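PDB 2WOL: clavulanic acid biosynthesis oligopeptide binding protein 2 from Streptomyces clavuligerus, which probably binds oligopeptides as an extracellular solute-binding protein linked to clavulanic acid biosynthesis. Local coordinates for residues D389-R403 with G417-F431. Numbering follows the deposited sequence.
Sequences DGFRAVIGTQRGKFR and GIELTVKELDVATYF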
ATOM      1  N   ASP A 389     -30.069  25.713  -7.907  1.00 14.26           N
ATOM      2  CA  ASP A 389     -30.138  26.100  -6.496  1.00 14.85           C
ATOM      3  C   ASP A 389     -29.531  25.055  -5.560  1.00 14.37           C
ATOM      4  O   ASP A 389     -29.529  25.224  -4.336  1.00 14.66           O
ATOM      5  CB  ASP A 389     -31.587  26.391  -6.105  1.00 15.49           C
ATOM      6  CG  ASP A 389     -32.160  27.579  -6.852  1.00 17.27           C
ATOM      7  OD1 ASP A 389     -31.452  28.599  -6.988  1.00 20.35           O
ATOM      8  OD2 ASP A 389     -33.322  27.491  -7.306  1.00 20.64           O
ATOM      9  N   GLY A 390     -29.009  23.983  -6.145  1.00 13.89           N
ATOM     10  CA  GLY A 390     -28.413  22.904  -5.374  1.00 13.32           C
ATOM     11  C   GLY A 390     -29.351  21.726  -5.231  1.00 12.79           C
ATOM     12  O   GLY A 390     -30.313  21.581  -5.991  1.00 12.90           O
ATOM     13  N   PHE A 391     -29.059  20.880  -4.250  1.00 12.32           N
ATOM     14  CA  PHE A 391     -29.796  19.640  -4.030  1.00 11.98           C
ATOM     15  C   PHE A 391     -29.383  19.055  -2.689  1.00 12.10           C
ATOM     16  O   PHE A 391     -28.458  19.553  -2.046  1.00 12.12           O
ATOM     17  CB  PHE A 391     -29.517  18.625  -5.156  1.00 11.81           C
ATOM     18  CG  PHE A 391     -28.058  18.299  -5.338  1.00 11.51           C
ATOM     19  CD1 PHE A 391     -27.474  17.245  -4.636  1.00 11.78           C
ATOM     20  CD2 PHE A 391     -27.270  19.038  -6.220  1.00 11.00           C
ATOM     21  CE1 PHE A 391     -26.128  16.942  -4.796  1.00 11.73           C
ATOM     22  CE2 PHE A 391     -25.918  18.746  -6.383  1.00 11.70           C
ATOM     23  CZ  PHE A 391     -25.349  17.695  -5.674  1.00 11.10           C
ATOM     24  N   ARG A 392     -30.065  17.992  -2.281  1.00 12.28           N
ATOM     25  CA  ARG A 392     -29.720  17.280  -1.056  1.00 12.42           C
ATOM     26  C   ARG A 392     -29.056  15.949  -1.379  1.00 11.96           C
ATOM     27  O   ARG A 392     -29.410  15.284  -2.357  1.00 12.17           O
ATOM     28  CB  ARG A 392     -30.958  17.077  -0.179  1.00 13.22           C
ATOM     29  CG  ARG A 392     -31.491  18.373   0.401  1.00 15.02           C
ATOM     30  CD  ARG A 392     -32.463  18.130   1.536  1.00 18.90           C
ATOM     31  NE  ARG A 392     -32.955  19.390   2.092  1.00 21.88           N
ATOM     32  CZ  ARG A 392     -33.883  19.488   3.041  1.00 23.16           C
ATOM     33  NH1 ARG A 392     -34.436  18.397   3.558  1.00 23.89           N
ATOM     34  NH2 ARG A 392     -34.259  20.686   3.473  1.00 23.96           N
ATOM     35  N   ALA A 393     -28.070  15.580  -0.566  1.00 11.46           N
ATOM     36  CA  ALA A 393     -27.350  14.322  -0.746  1.00 10.96           C
ATOM     37  C   ALA A 393     -26.746  13.833   0.565  1.00 10.58           C
ATOM     38  O   ALA A 393     -26.825  14.517   1.590  1.00 10.23           O
ATOM     39  CB  ALA A 393     -26.273  14.462  -1.829  1.00 11.46           C
ATOM     40  N   VAL A 394     -26.155  12.641   0.518  1.00  9.95           N
ATOM     41  CA  VAL A 394     -25.539  12.012   1.682  1.00 10.04           C
ATOM     42  C   VAL A 394     -24.085  11.661   1.383  1.00  9.62           C
ATOM     43  O   VAL A 394     -23.775  11.089   0.333  1.00  9.94           O
ATOM     44  CB  VAL A 394     -26.305  10.723   2.115  1.00  9.63           C
ATOM     45  CG1 VAL A 394     -25.673  10.097   3.350  1.00 10.26           C
ATOM     46  CG2 VAL A 394     -27.775  11.031   2.379  1.00 10.96           C
ATOM     47  N   ILE A 395     -23.206  12.006   2.320  1.00 10.02           N
ATOM     48  CA  ILE A 395     -21.802  11.616   2.256  1.00 10.12           C
ATOM     49  C   ILE A 395     -21.517  10.496   3.259  1.00 10.43           C
ATOM     50  O   ILE A 395     -21.869  10.601   4.437  1.00 10.35           O
ATOM     51  CB  ILE A 395     -20.838  12.834   2.450  1.00  9.91           C
ATOM     52  CG1 ILE A 395     -19.373  12.398   2.283  1.00  9.66           C
ATOM     53  CG2 ILE A 395     -21.097  13.565   3.788  1.00 10.28           C
ATOM     54  CD1 ILE A 395     -18.407  13.553   2.030  1.00 10.14           C
ATOM     55  N   GLY A 396     -20.900   9.421   2.774  1.00 10.61           N
ATOM     56  CA  GLY A 396     -20.515   8.294   3.622  1.00 11.40           C
ATOM     57  C   GLY A 396     -19.106   8.458   4.158  1.00 12.16           C
ATOM     58  O   GLY A 396     -18.212   8.920   3.444  1.00 11.59           O
ATOM     59  N   THR A 397     -18.904   8.076   5.417  1.00 13.10           N
ATOM     60  CA  THR A 397     -17.608   8.246   6.071  1.00 14.53           C
ATOM     61  C   THR A 397     -17.435   7.300   7.264  1.00 15.82           C
ATOM     62  O   THR A 397     -18.349   6.548   7.603  1.00 15.35           O
ATOM     63  CB  THR A 397     -17.397   9.718   6.511  1.00 14.59           C
ATOM     64  OG1 THR A 397     -16.035   9.916   6.898  1.00 14.86           O
ATOM     65  CG2 THR A 397     -18.315  10.090   7.671  1.00 13.84           C
ATOM     66  N   GLN A 398     -16.245   7.336   7.864  1.00 17.74           N
ATOM     67  CA  GLN A 398     -15.941   6.664   9.133  1.00 19.67           C
ATOM     68  C   GLN A 398     -15.986   7.692  10.251  1.00 20.25           C
ATOM     69  O   GLN A 398     -15.833   8.889  10.001  1.00 20.47           O
ATOM     70  CB  GLN A 398     -14.510   6.117   9.129  1.00 19.51           C
ATOM     71  CG  GLN A 398     -14.190   4.981   8.188  1.00 21.01           C
ATOM     72  CD  GLN A 398     -12.732   4.541   8.299  1.00 21.00           C
ATOM     73  OE1 GLN A 398     -11.877   5.289   8.783  1.00 22.86           O
ATOM     74  NE2 GLN A 398     -12.446   3.323   7.856  1.00 23.88           N
ATOM     75  N   ARG A 399     -16.148   7.223  11.489  1.00 21.30           N
ATOM     76  CA  ARG A 399     -15.864   8.041  12.669  1.00 22.13           C
ATOM     77  C   ARG A 399     -14.381   8.407  12.710  1.00 22.07           C
ATOM     78  O   ARG A 399     -13.535   7.634  12.255  1.00 22.37           O
ATOM     79  CB  ARG A 399     -16.245   7.291  13.951  1.00 22.47           C
ATOM     80  CG  ARG A 399     -17.684   7.506  14.392  1.00 24.23           C
ATOM     81  CD  ARG A 399     -18.164   6.428  15.361  1.00 26.99           C
ATOM     82  NE  ARG A 399     -18.551   5.189  14.681  1.00 28.90           N
ATOM     83  CZ  ARG A 399     -19.783   4.906  14.257  1.00 29.86           C
ATOM     84  NH1 ARG A 399     -20.774   5.772  14.428  1.00 30.43           N
ATOM     85  NH2 ARG A 399     -20.023   3.747  13.654  1.00 30.34           N
ATOM     86  N   GLY A 400     -14.073   9.588  13.243  1.00 22.21           N
ATOM     87  CA  GLY A 400     -12.687  10.027  13.398  1.00 21.99           C
ATOM     88  C   GLY A 400     -12.255  11.066  12.379  1.00 21.93           C
ATOM     89  O   GLY A 400     -12.995  12.008  12.088  1.00 21.91           O
ATOM     90  N   LYS A 401     -11.052  10.887  11.836  1.00 21.77           N
ATOM     91  CA  LYS A 401     -10.460  11.846  10.900  1.00 21.58           C
ATOM     92  C   LYS A 401     -11.257  11.956   9.601  1.00 20.85           C
ATOM     93  O   LYS A 401     -11.343  13.034   9.004  1.00 20.70           O
ATOM     94  CB  LYS A 401      -9.003  11.476  10.599  1.00 21.98           C
ATOM     95  CG  LYS A 401      -8.109  12.664  10.260  1.00 23.23           C
ATOM     96  CD  LYS A 401      -7.799  13.504  11.493  1.00 24.99           C
ATOM     97  CE  LYS A 401      -6.928  14.701  11.148  1.00 25.73           C
ATOM     98  NZ  LYS A 401      -6.982  15.757  12.202  1.00 26.54           N
ATOM     99  N   PHE A 402     -11.831  10.835   9.171  1.00 19.97           N
ATOM    100  CA  PHE A 402     -12.688  10.796   7.987  1.00 19.21           C
ATOM    101  C   PHE A 402     -13.944  11.638   8.195  1.00 18.55           C
ATOM    102  O   PHE A 402     -14.434  12.264   7.251  1.00 18.49           O
ATOM    103  CB  PHE A 402     -13.076   9.353   7.653  1.00 19.32           C
ATOM    104  CG  PHE A 402     -12.037   8.594   6.867  1.00 19.48           C
ATOM    105  CD1 PHE A 402     -10.686   8.929   6.938  1.00 20.02           C
ATOM    106  CD2 PHE A 402     -12.416   7.514   6.079  1.00 19.50           C
ATOM    107  CE1 PHE A 402      -9.733   8.211   6.218  1.00 20.15           C
ATOM    108  CE2 PHE A 402     -11.472   6.788   5.361  1.00 19.99           C
ATOM    109  CZ  PHE A 402     -10.129   7.139   5.428  1.00 19.76           C
ATOM    110  N   ARG A 403     -14.463  11.638   9.425  1.00 17.57           N
ATOM    111  CA  ARG A 403     -15.649  12.426   9.772  1.00 16.89           C
ATOM    112  C   ARG A 403     -15.367  13.928   9.708  1.00 16.45           C
ATOM    113  O   ARG A 403     -16.190  14.696   9.200  1.00 15.79           O
ATOM    114  CB  ARG A 403     -16.200  12.028  11.152  1.00 17.04           C
ATOM    115  CG  ARG A 403     -17.391  12.863  11.639  1.00 17.18           C
ATOM    116  CD  ARG A 403     -18.563  12.807  10.665  1.00 17.99           C
ATOM    117  NE  ARG A 403     -19.554  13.854  10.917  1.00 18.46           N
ATOM    118  CZ  ARG A 403     -20.740  13.654  11.485  1.00 19.09           C
ATOM    119  NH1 ARG A 403     -21.108  12.439  11.872  1.00 19.48           N
ATOM    120  NH2 ARG A 403     -21.566  14.675  11.661  1.00 19.95           N
ATOM    121  N   GLY A 417     -25.547  25.708  -2.047  1.00 11.90           N
ATOM    122  CA  GLY A 417     -26.862  25.092  -1.874  1.00 12.09           C
ATOM    123  C   GLY A 417     -26.891  23.580  -1.968  1.00 12.50           C
ATOM    124  O   GLY A 417     -27.964  22.982  -2.072  1.00 12.31           O
ATOM    125  N   ILE A 418     -25.719  22.952  -1.943  1.00 12.47           N
ATOM    126  CA  ILE A 418     -25.653  21.499  -1.862  1.00 12.63           C
ATOM    127  C   ILE A 418     -25.677  21.130  -0.384  1.00 13.17           C
ATOM    128  O   ILE A 418     -24.703  21.358   0.340  1.00 13.31           O
ATOM    129  CB  ILE A 418     -24.413  20.918  -2.583  1.00 12.55           C
ATOM    130  CG1 ILE A 418     -24.423  21.332  -4.060  1.00 11.97           C
ATOM    131  CG2 ILE A 418     -24.390  19.397  -2.448  1.00 12.56           C
ATOM    132  CD1 ILE A 418     -23.123  21.059  -4.818  1.00 12.35           C
ATOM    133  N   GLU A 419     -26.811  20.580   0.048  1.00 13.76           N
ATOM    134  CA  GLU A 419     -27.064  20.291   1.457  1.00 14.53           C
ATOM    135  C   GLU A 419     -26.799  18.822   1.734  1.00 13.86           C
ATOM    136  O   GLU A 419     -27.569  17.951   1.321  1.00 13.54           O
ATOM    137  CB  GLU A 419     -28.513  20.626   1.828  1.00 14.47           C
ATOM    138  CG  GLU A 419     -28.928  22.068   1.582  1.00 16.49           C
ATOM    139  CD  GLU A 419     -30.417  22.284   1.810  1.00 17.03           C
ATOM    140  OE1 GLU A 419     -31.016  21.539   2.620  1.00 21.34           O
ATOM    141  OE2 GLU A 419     -30.987  23.199   1.177  1.00 22.04           O
ATOM    142  N   LEU A 420     -25.705  18.553   2.436  1.00 13.53           N
ATOM    143  CA  LEU A 420     -25.322  17.185   2.738  1.00 13.42           C
ATOM    144  C   LEU A 420     -25.610  16.813   4.176  1.00 13.57           C
ATOM    145  O   LEU A 420     -25.461  17.630   5.086  1.00 13.69           O
ATOM    146  CB  LEU A 420     -23.831  16.965   2.474  1.00 13.63           C
ATOM    147  CG  LEU A 420     -23.249  17.221   1.087  1.00 13.54           C
ATOM    148  CD1 LEU A 420     -21.797  16.777   1.083  1.00 13.40           C
ATOM    149  CD2 LEU A 420     -24.033  16.493   0.012  1.00 13.90           C
ATOM    150  N   THR A 421     -26.026  15.567   4.367  1.00 13.28           N
ATOM    151  CA  THR A 421     -26.013  14.955   5.684  1.00 13.52           C
ATOM    152  C   THR A 421     -24.975  13.839   5.661  1.00 13.06           C
ATOM    153  O   THR A 421     -24.582  13.360   4.591  1.00 12.81           O
ATOM    154  CB  THR A 421     -27.397  14.430   6.094  1.00 13.68           C
ATOM    155  OG1 THR A 421     -27.891  13.548   5.083  1.00 14.38           O
ATOM    156  CG2 THR A 421     -28.378  15.588   6.268  1.00 14.40           C
ATOM    157  N   VAL A 422     -24.527  13.438   6.844  1.00 12.92           N
ATOM    158  CA  VAL A 422     -23.407  12.521   6.981  1.00 13.17           C
ATOM    159  C   VAL A 422     -23.893  11.160   7.477  1.00 13.43           C
ATOM    160  O   VAL A 422     -24.626  11.075   8.469  1.00 13.86           O
ATOM    161  CB  VAL A 422     -22.344  13.094   7.953  1.00 13.16           C
ATOM    162  CG1 VAL A 422     -21.158  12.163   8.059  1.00 13.02           C
ATOM    163  CG2 VAL A 422     -21.892  14.486   7.511  1.00 13.23           C
ATOM    164  N   LYS A 423     -23.493  10.106   6.772  1.00 13.67           N
ATOM    165  CA  LYS A 423     -23.775   8.737   7.195  1.00 14.10           C
ATOM    166  C   LYS A 423     -22.472   8.061   7.599  1.00 14.53           C
ATOM    167  O   LYS A 423     -21.594   7.835   6.764  1.00 13.99           O
ATOM    168  CB  LYS A 423     -24.481   7.948   6.083  1.00 14.29           C
ATOM    169  CG  LYS A 423     -24.675   6.451   6.362  1.00 14.50           C
ATOM    170  CD  LYS A 423     -25.628   6.196   7.523  1.00 15.96           C
ATOM    171  CE  LYS A 423     -25.685   4.716   7.869  1.00 16.25           C
ATOM    172  NZ  LYS A 423     -26.661   4.448   8.965  1.00 16.91           N
ATOM    173  N   GLU A 424     -22.347   7.756   8.886  1.00 15.28           N
ATOM    174  CA  GLU A 424     -21.168   7.062   9.388  1.00 16.33           C
ATOM    175  C   GLU A 424     -21.331   5.556   9.267  1.00 16.92           C
ATOM    176  O   GLU A 424     -22.401   5.011   9.551  1.00 17.11           O
ATOM    177  CB  GLU A 424     -20.873   7.450  10.836  1.00 16.50           C
ATOM    178  CG  GLU A 424     -20.297   8.848  10.977  1.00 17.71           C
ATOM    179  CD  GLU A 424     -19.988   9.223  12.413  1.00 19.72           C
ATOM    180  OE1 GLU A 424     -20.514   8.569  13.344  1.00 21.60           O
ATOM    181  OE2 GLU A 424     -19.214  10.178  12.613  1.00 20.58           O
ATOM    182  N   LEU A 425     -20.262   4.896   8.832  1.00 17.71           N
ATOM    183  CA  LEU A 425     -20.243   3.447   8.698  1.00 18.61           C
ATOM    184  C   LEU A 425     -19.191   2.862   9.634  1.00 19.57           C
ATOM    185  O   LEU A 425     -18.220   3.537   9.981  1.00 19.72           O
ATOM    186  CB  LEU A 425     -19.957   3.043   7.246  1.00 18.38           C
ATOM    187  CG  LEU A 425     -20.906   3.566   6.158  1.00 18.09           C
ATOM    188  CD1 LEU A 425     -20.345   3.281   4.768  1.00 17.78           C
ATOM    189  CD2 LEU A 425     -22.311   2.981   6.315  1.00 18.12           C
ATOM    190  N   ASP A 426     -19.392   1.608  10.037  1.00 20.92           N
ATOM    191  CA  ASP A 426     -18.464   0.901  10.923  1.00 22.00           C
ATOM    192  C   ASP A 426     -17.025   0.979  10.413  1.00 22.30           C
ATOM    193  O   ASP A 426     -16.759   0.725   9.234  1.00 22.30           O
ATOM    194  CB  ASP A 426     -18.888  -0.563  11.069  1.00 22.42           C
ATOM    195  CG  ASP A 426     -18.346  -1.214  12.333  1.00 24.20           C
ATOM    196  OD1 ASP A 426     -17.192  -0.932  12.730  1.00 26.49           O
ATOM    197  OD2 ASP A 426     -19.082  -2.026  12.932  1.00 26.92           O
ATOM    198  N   VAL A 427     -16.109   1.329  11.315  1.00 22.80           N
ATOM    199  CA  VAL A 427     -14.697   1.529  10.984  1.00 23.23           C
ATOM    200  C   VAL A 427     -14.016   0.236  10.518  1.00 23.20           C
ATOM    201  O   VAL A 427     -13.361   0.216   9.472  1.00 23.52           O
ATOM    202  CB  VAL A 427     -13.915   2.150  12.182  1.00 23.27           C
ATOM    203  CG1 VAL A 427     -12.417   2.214  11.897  1.00 23.61           C
ATOM    204  CG2 VAL A 427     -14.451   3.542  12.510  1.00 23.64           C
ATOM    205  N   ALA A 428     -14.190  -0.832  11.297  1.00 23.25           N
ATOM    206  CA  ALA A 428     -13.511  -2.108  11.058  1.00 22.96           C
ATOM    207  C   ALA A 428     -13.852  -2.748   9.711  1.00 22.63           C
ATOM    208  O   ALA A 428     -13.003  -3.404   9.101  1.00 22.88           O
ATOM    209  CB  ALA A 428     -13.805  -3.079  12.194  1.00 23.12           C
ATOM    210  N   THR A 429     -15.087  -2.549   9.251  1.00 22.01           N
ATOM    211  CA  THR A 429     -15.558  -3.152   8.005  1.00 21.40           C
ATOM    212  C   THR A 429     -15.803  -2.124   6.896  1.00 20.94           C
ATOM    213  O   THR A 429     -16.497  -2.417   5.924  1.00 20.76           O
ATOM    214  CB  THR A 429     -16.864  -3.943   8.224  1.00 21.39           C
ATOM    215  OG1 THR A 429     -17.879  -3.061   8.717  1.00 21.48           O
ATOM    216  CG2 THR A 429     -16.652  -5.091   9.210  1.00 21.32           C
ATOM    217  N   TYR A 430     -15.227  -0.933   7.041  1.00 20.63           N
ATOM    218  CA  TYR A 430     -15.470   0.171   6.105  1.00 20.27           C
ATOM    219  C   TYR A 430     -15.130  -0.179   4.657  1.00 20.68           C
ATOM    220  O   TYR A 430     -15.830   0.232   3.729  1.00 20.59           O
ATOM    221  CB  TYR A 430     -14.700   1.417   6.544  1.00 19.65           C
ATOM    222  CG  TYR A 430     -15.085   2.685   5.809  1.00 18.92           C
ATOM    223  CD1 TYR A 430     -16.331   3.281   6.014  1.00 18.16           C
ATOM    224  CD2 TYR A 430     -14.196   3.300   4.927  1.00 18.13           C
ATOM    225  CE1 TYR A 430     -16.686   4.449   5.353  1.00 17.80           C
ATOM    226  CE2 TYR A 430     -14.541   4.477   4.261  1.00 17.40           C
ATOM    227  CZ  TYR A 430     -15.789   5.041   4.477  1.00 17.80           C
ATOM    228  OH  TYR A 430     -16.145   6.200   3.827  1.00 17.06           O
ATOM    229  N   PHE A 431     -14.063  -0.950   4.471  1.00 21.24           N
ATOM    230  CA  PHE A 431     -13.595  -1.306   3.133  1.00 21.89           C
ATOM    231  C   PHE A 431     -14.175  -2.637   2.632  1.00 21.84           C
ATOM    232  O   PHE A 431     -14.285  -2.858   1.426  1.00 22.29           O
ATOM    233  CB  PHE A 431     -12.059  -1.297   3.097  1.00 22.40           C
ATOM    234  CG  PHE A 431     -11.449  -0.076   3.745  1.00 23.02           C
ATOM    235  CD1 PHE A 431     -10.890  -0.152   5.017  1.00 24.11           C
ATOM    236  CD2 PHE A 431     -11.456   1.154   3.093  1.00 23.74           C
ATOM    237  CE1 PHE A 431     -10.333   0.979   5.625  1.00 24.28           C
ATOM    238  CE2 PHE A 431     -10.904   2.289   3.689  1.00 23.87           C
ATOM    239  CZ  PHE A 431     -10.342   2.201   4.958  1.00 24.14           C
TER
HETATM  240  O   HOH W   1     -29.537  14.912   3.105  1.00 20.69           O
HETATM  241  O   HOH W   2     -17.673   4.969  12.035  1.00 29.80           O
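The Tyr430 ring carries Gln398 CG over the centre of one face, 3.5 Å from the ring centroid, a CH-pi contact set by chi1 of Gln398 (-67°), which puts CG anti to the carbonyl carbon. The Gln398 amide plane stands 66° from the Tyr430 ring. Phe402 turns its edge toward the Tyr430 face, an offset edge-to-face pair with planes at 73°, while Tyr430 OH is hydrogen-bonded to Val450 O of the neighbouring strand. At the other end, Ile418 CG2 sits over a face of the Phe391 ring, 3.8 Å from CZ, and Ala393 CB meets that ring's edge. The Arg403 guanidinium has Val422 CG1 over one face and the Glu424 carboxylate at its edge. Glu424 is shared: OE2 lies 3.0 Å from Arg403 NH1 and OE1 3.0 Å from Arg399 NH1, two salt bridges; Asp407 pairs with Arg403 NE. Arg399 N and Leu425 O are bridged by a water. Between these ends a parallel backbone ladder runs from Glu419 N-Phe391 O (2.9 Å) to Leu425 N-Thr397 O (2.8 Å). Strand 391-398, helix 401-414 and strand 418-425 form a beta-alpha-beta unit; strand 391-398 also pairs in parallel with strand 448-453, in a mixed sheet of this periplasmic-binding-protein-type fold.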